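Long-range contact in conserved Protein MTH1675 (Methanothermobacter thermautotrophicus, PDB 1T57), which is of unknown function but binds flavin mononucleotide and magnesium, and probably shares the alpha/beta fold of the pyruvate kinase C-terminal domain: residues 25-31 with 200-206. Sequence-based numbering, arbitrary orientation.
Sequences ICYFEEP and VIAMPRP. With MG (magnesium ion), chain D.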
ATOM      1  N   ILE A  25       1.038 -26.406  28.437  1.00 40.36           N
ATOM      2  CA  ILE A  25       0.665 -25.973  27.112  1.00 38.43           C
ATOM      3  C   ILE A  25       0.803 -27.223  26.281  1.00 42.44           C
ATOM      4  O   ILE A  25       1.820 -27.928  26.370  1.00 38.05           O
ATOM      5  CB  ILE A  25       1.608 -24.871  26.546  1.00 37.88           C
ATOM      6  CG1 ILE A  25       1.128 -24.475  25.149  1.00 33.73           C
ATOM      7  CG2 ILE A  25       3.064 -25.358  26.522  1.00 31.84           C
ATOM      8  CD1 ILE A  25       2.026 -23.499  24.436  1.00 31.40           C
ATOM      9  N   CYS A  26      -0.224 -27.523  25.494  1.00 38.96           N
ATOM     10  CA  CYS A  26      -0.168 -28.698  24.646  1.00 37.98           C
ATOM     11  C   CYS A  26       0.246 -28.353  23.214  1.00 39.30           C
ATOM     12  O   CYS A  26      -0.311 -27.426  22.609  1.00 34.94           O
ATOM     13  CB  CYS A  26      -1.527 -29.390  24.638  1.00 42.75           C
ATOM     14  SG  CYS A  26      -1.438 -31.104  24.166  1.00 46.89           S
ATOM     15  N   TYR A  27       1.239 -29.078  22.696  1.00 36.16           N
ATOM     16  CA  TYR A  27       1.709 -28.903  21.322  1.00 36.10           C
ATOM     17  C   TYR A  27       1.245 -30.108  20.511  1.00 33.07           C
ATOM     18  O   TYR A  27       1.760 -31.200  20.680  1.00 32.92           O
ATOM     19  CB  TYR A  27       3.241 -28.822  21.253  1.00 31.99           C
ATOM     20  CG  TYR A  27       3.808 -27.598  21.914  1.00 37.27           C
ATOM     21  CD1 TYR A  27       4.631 -27.712  23.024  1.00 35.32           C
ATOM     22  CD2 TYR A  27       3.476 -26.321  21.466  1.00 31.95           C
ATOM     23  CE1 TYR A  27       5.106 -26.590  23.679  1.00 32.84           C
ATOM     24  CE2 TYR A  27       3.934 -25.195  22.116  1.00 30.16           C
ATOM     25  CZ  TYR A  27       4.745 -25.335  23.223  1.00 33.01           C
ATOM     26  OH  TYR A  27       5.158 -24.232  23.919  1.00 31.83           O
ATOM     27  N   PHE A  28       0.256 -29.928  19.646  1.00 33.45           N
ATOM     28  CA  PHE A  28      -0.212 -31.046  18.826  1.00 37.01           C
ATOM     29  C   PHE A  28       0.788 -31.330  17.718  1.00 36.82           C
ATOM     30  O   PHE A  28       1.235 -30.428  17.021  1.00 40.28           O
ATOM     31  CB  PHE A  28      -1.576 -30.738  18.229  1.00 34.03           C
ATOM     32  CG  PHE A  28      -2.627 -30.439  19.256  1.00 34.66           C
ATOM     33  CD1 PHE A  28      -3.245 -29.191  19.283  1.00 28.57           C
ATOM     34  CD2 PHE A  28      -3.008 -31.404  20.185  1.00 33.00           C
ATOM     35  CE1 PHE A  28      -4.220 -28.902  20.230  1.00 29.33           C
ATOM     36  CE2 PHE A  28      -3.983 -31.128  21.139  1.00 28.51           C
ATOM     37  CZ  PHE A  28      -4.594 -29.874  21.158  1.00 33.06           C
ATOM     38  N   GLU A  29       1.146 -32.598  17.596  1.00 44.43           N
ATOM     39  CA  GLU A  29       2.114 -33.060  16.616  1.00 41.90           C
ATOM     40  C   GLU A  29       1.713 -32.618  15.223  1.00 37.97           C
ATOM     41  O   GLU A  29       2.556 -32.280  14.398  1.00 33.37           O
ATOM     42  CB  GLU A  29       2.197 -34.584  16.679  1.00 46.24           C
ATOM     43  CG  GLU A  29       3.198 -35.205  15.730  1.00 58.36           C
ATOM     44  CD  GLU A  29       2.908 -36.678  15.487  1.00 64.37           C
ATOM     45  OE1 GLU A  29       2.615 -37.414  16.461  1.00 67.81           O
ATOM     46  OE2 GLU A  29       2.977 -37.096  14.317  1.00 67.64           O
ATOM     47  N   GLU A  30       0.414 -32.636  14.971  1.00 32.73           N
ATOM     48  CA  GLU A  30      -0.114 -32.209  13.686  1.00 41.02           C
ATOM     49  C   GLU A  30      -1.443 -31.465  13.911  1.00 41.47           C
ATOM     50  O   GLU A  30      -2.137 -31.712  14.907  1.00 38.76           O
ATOM     51  CB  GLU A  30      -0.338 -33.434  12.776  1.00 42.82           C
ATOM     52  CG  GLU A  30       0.931 -34.251  12.491  1.00 44.19           C
ATOM     53  CD  GLU A  30       1.869 -33.590  11.487  1.00 47.73           C
ATOM     54  OE1 GLU A  30       3.009 -34.083  11.294  1.00 46.78           O
ATOM     55  OE2 GLU A  30       1.470 -32.570  10.889  1.00 46.39           O
ATOM     56  N   PRO A  31      -1.808 -30.543  12.989  1.00 42.00           N
ATOM     57  CA  PRO A  31      -3.047 -29.754  13.049  1.00 33.63           C
ATOM     58  C   PRO A  31      -4.277 -30.546  12.581  1.00 36.65           C
ATOM     59  O   PRO A  31      -4.122 -31.576  11.950  1.00 41.60           O
ATOM     60  CB  PRO A  31      -2.737 -28.559  12.153  1.00 37.01           C
ATOM     61  CG  PRO A  31      -1.787 -29.122  11.112  1.00 28.49           C
ATOM     62  CD  PRO A  31      -0.990 -30.195  11.807  1.00 39.51           C
ATOM     63  N   VAL A 200      -1.226 -19.342  25.705  1.00 36.56           N
ATOM     64  CA  VAL A 200      -1.547 -20.270  24.624  1.00 29.75           C
ATOM     65  C   VAL A 200      -1.886 -21.606  25.299  1.00 37.71           C
ATOM     66  O   VAL A 200      -0.997 -22.328  25.745  1.00 39.05           O
ATOM     67  CB  VAL A 200      -0.362 -20.452  23.657  1.00 32.28           C
ATOM     68  CG1 VAL A 200      -0.770 -21.379  22.490  1.00 22.50           C
ATOM     69  CG2 VAL A 200       0.093 -19.105  23.141  1.00 26.79           C
ATOM     70  N   ILE A 201      -3.172 -21.926  25.397  1.00 34.07           N
ATOM     71  CA  ILE A 201      -3.589 -23.174  26.029  1.00 32.63           C
ATOM     72  C   ILE A 201      -3.116 -24.379  25.222  1.00 33.40           C
ATOM     73  O   ILE A 201      -2.666 -25.363  25.786  1.00 36.06           O
ATOM     74  CB  ILE A 201      -5.113 -23.224  26.168  1.00 30.25           C
ATOM     75  CG1 ILE A 201      -5.585 -22.013  26.976  1.00 29.78           C
ATOM     76  CG2 ILE A 201      -5.523 -24.482  26.861  1.00 32.75           C
ATOM     77  CD1 ILE A 201      -7.017 -21.588  26.747  1.00 25.33           C
ATOM     78  N   ALA A 202      -3.204 -24.300  23.897  1.00 37.61           N
ATOM     79  CA  ALA A 202      -2.764 -25.407  23.039  1.00 33.36           C
ATOM     80  C   ALA A 202      -2.573 -24.939  21.589  1.00 30.19           C
ATOM     81  O   ALA A 202      -3.259 -24.039  21.139  1.00 33.36           O
ATOM     82  CB  ALA A 202      -3.788 -26.528  23.104  1.00 35.85           C
HETATM   83  N   MSE A 203      -1.655 -25.547  20.852  1.00 32.40           N
HETATM   84  CA  MSE A 203      -1.437 -25.140  19.469  1.00 35.17           C
HETATM   85  C   MSE A 203      -0.683 -26.186  18.676  1.00 38.09           C
HETATM   86  O   MSE A 203       0.187 -26.858  19.209  1.00 43.90           O
HETATM   87  CB  MSE A 203      -0.632 -23.843  19.414  1.00 27.50           C
HETATM   88  CG  MSE A 203       0.684 -23.930  20.151  1.00 36.93           C
HETATM   89 SE   MSE A 203       2.084 -22.671  19.629  1.00 41.89          SE
HETATM   90  CE  MSE A 203       2.265 -21.749  21.336  1.00 50.27           C
ATOM     91  N   PRO A 204      -0.995 -26.330  17.384  1.00 33.35           N
ATOM     92  CA  PRO A 204      -0.270 -27.325  16.595  1.00 36.13           C
ATOM     93  C   PRO A 204       1.171 -26.838  16.463  1.00 37.75           C
ATOM     94  O   PRO A 204       1.398 -25.705  16.045  1.00 35.78           O
ATOM     95  CB  PRO A 204      -0.979 -27.296  15.240  1.00 36.70           C
ATOM     96  CG  PRO A 204      -2.274 -26.505  15.490  1.00 35.77           C
ATOM     97  CD  PRO A 204      -1.873 -25.519  16.528  1.00 35.74           C
ATOM     98  N   ARG A 205       2.121 -27.694  16.825  1.00 36.42           N
ATOM     99  CA  ARG A 205       3.549 -27.406  16.754  1.00 32.92           C
ATOM    100  C   ARG A 205       4.090 -27.113  15.362  1.00 36.84           C
ATOM    101  O   ARG A 205       4.998 -26.315  15.207  1.00 34.05           O
ATOM    102  CB  ARG A 205       4.315 -28.583  17.325  1.00 25.40           C
ATOM    103  CG  ARG A 205       5.806 -28.399  17.429  1.00 20.85           C
ATOM    104  CD  ARG A 205       6.337 -29.496  18.361  1.00 21.83           C
ATOM    105  NE  ARG A 205       7.613 -29.138  18.936  1.00 21.40           N
ATOM    106  CZ  ARG A 205       8.724 -28.909  18.227  1.00 29.96           C
ATOM    107  NH1 ARG A 205       8.712 -29.014  16.900  1.00 24.46           N
ATOM    108  NH2 ARG A 205       9.856 -28.548  18.841  1.00 27.38           N
ATOM    109  N   PRO A 206       3.587 -27.815  14.324  1.00 41.91           N
ATOM    110  CA  PRO A 206       4.078 -27.553  12.965  1.00 46.55           C
ATOM    111  C   PRO A 206       3.880 -26.072  12.480  1.00 48.15           C
ATOM    112  O   PRO A 206       4.900 -25.477  11.979  1.00 47.16           O
ATOM    113  CB  PRO A 206       3.279 -28.557  12.108  1.00 46.56           C
ATOM    114  CG  PRO A 206       2.967 -29.621  12.992  1.00 45.44           C
ATOM    115  CD  PRO A 206       2.596 -28.902  14.278  1.00 43.81           C
ATOM    116  OXT PRO A 206       2.753 -25.544  12.588  1.00 50.91           O
TER
HETATM  117 MG    MG D 302       3.156 -24.250  14.844  1.00 46.85          MG
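With CG1 of Ile25 anti to the backbone N (chi1 -180°) and its chain extended, CD1 comes within 3.6 Å of Met203 CE and 3.9 Å of Val200 CB. Met203, a selenomethionine, meets it by setting CG between its own backbone N and carbonyl carbon (chi1 56°) and bending at chi3. That course runs alongside Tyr27, with SE in the plane of the ring at its edge, 5.3 Å from the ring centroid: a Met-aromatic contact. Tyr27 OH is hydrogen-bonded to the backbone N of Val200 of the second subunit. An alanine in place of Ile25 would probably open a gap beside Met203 CE and Val200 CB and leave the selenomethionine end freer to turn. On the opposite face of the sheet from Tyr27 and Met203, Phe28 CE1 lies 3.8 Å from Ala202 CB, while Val39 of helix 36-50 also packs on the ring.

Four backbone hydrogen bonds align the strands: Cys26 N to Ile201 O, Met203 N to Cys26 O (2.9 Å), Phe28 N to Met203 O, and Arg205 N to Phe28 O (2.9 Å). Near the C-terminus, Pro204 O binds magnesium at 2.6 Å, joined by Val142 O. The 18° between strand directions and the alternating bonds identify a parallel pair at the margin of this chain's mixed sheet, which Ile25 and Cys26 continue antiparallel into the second subunit.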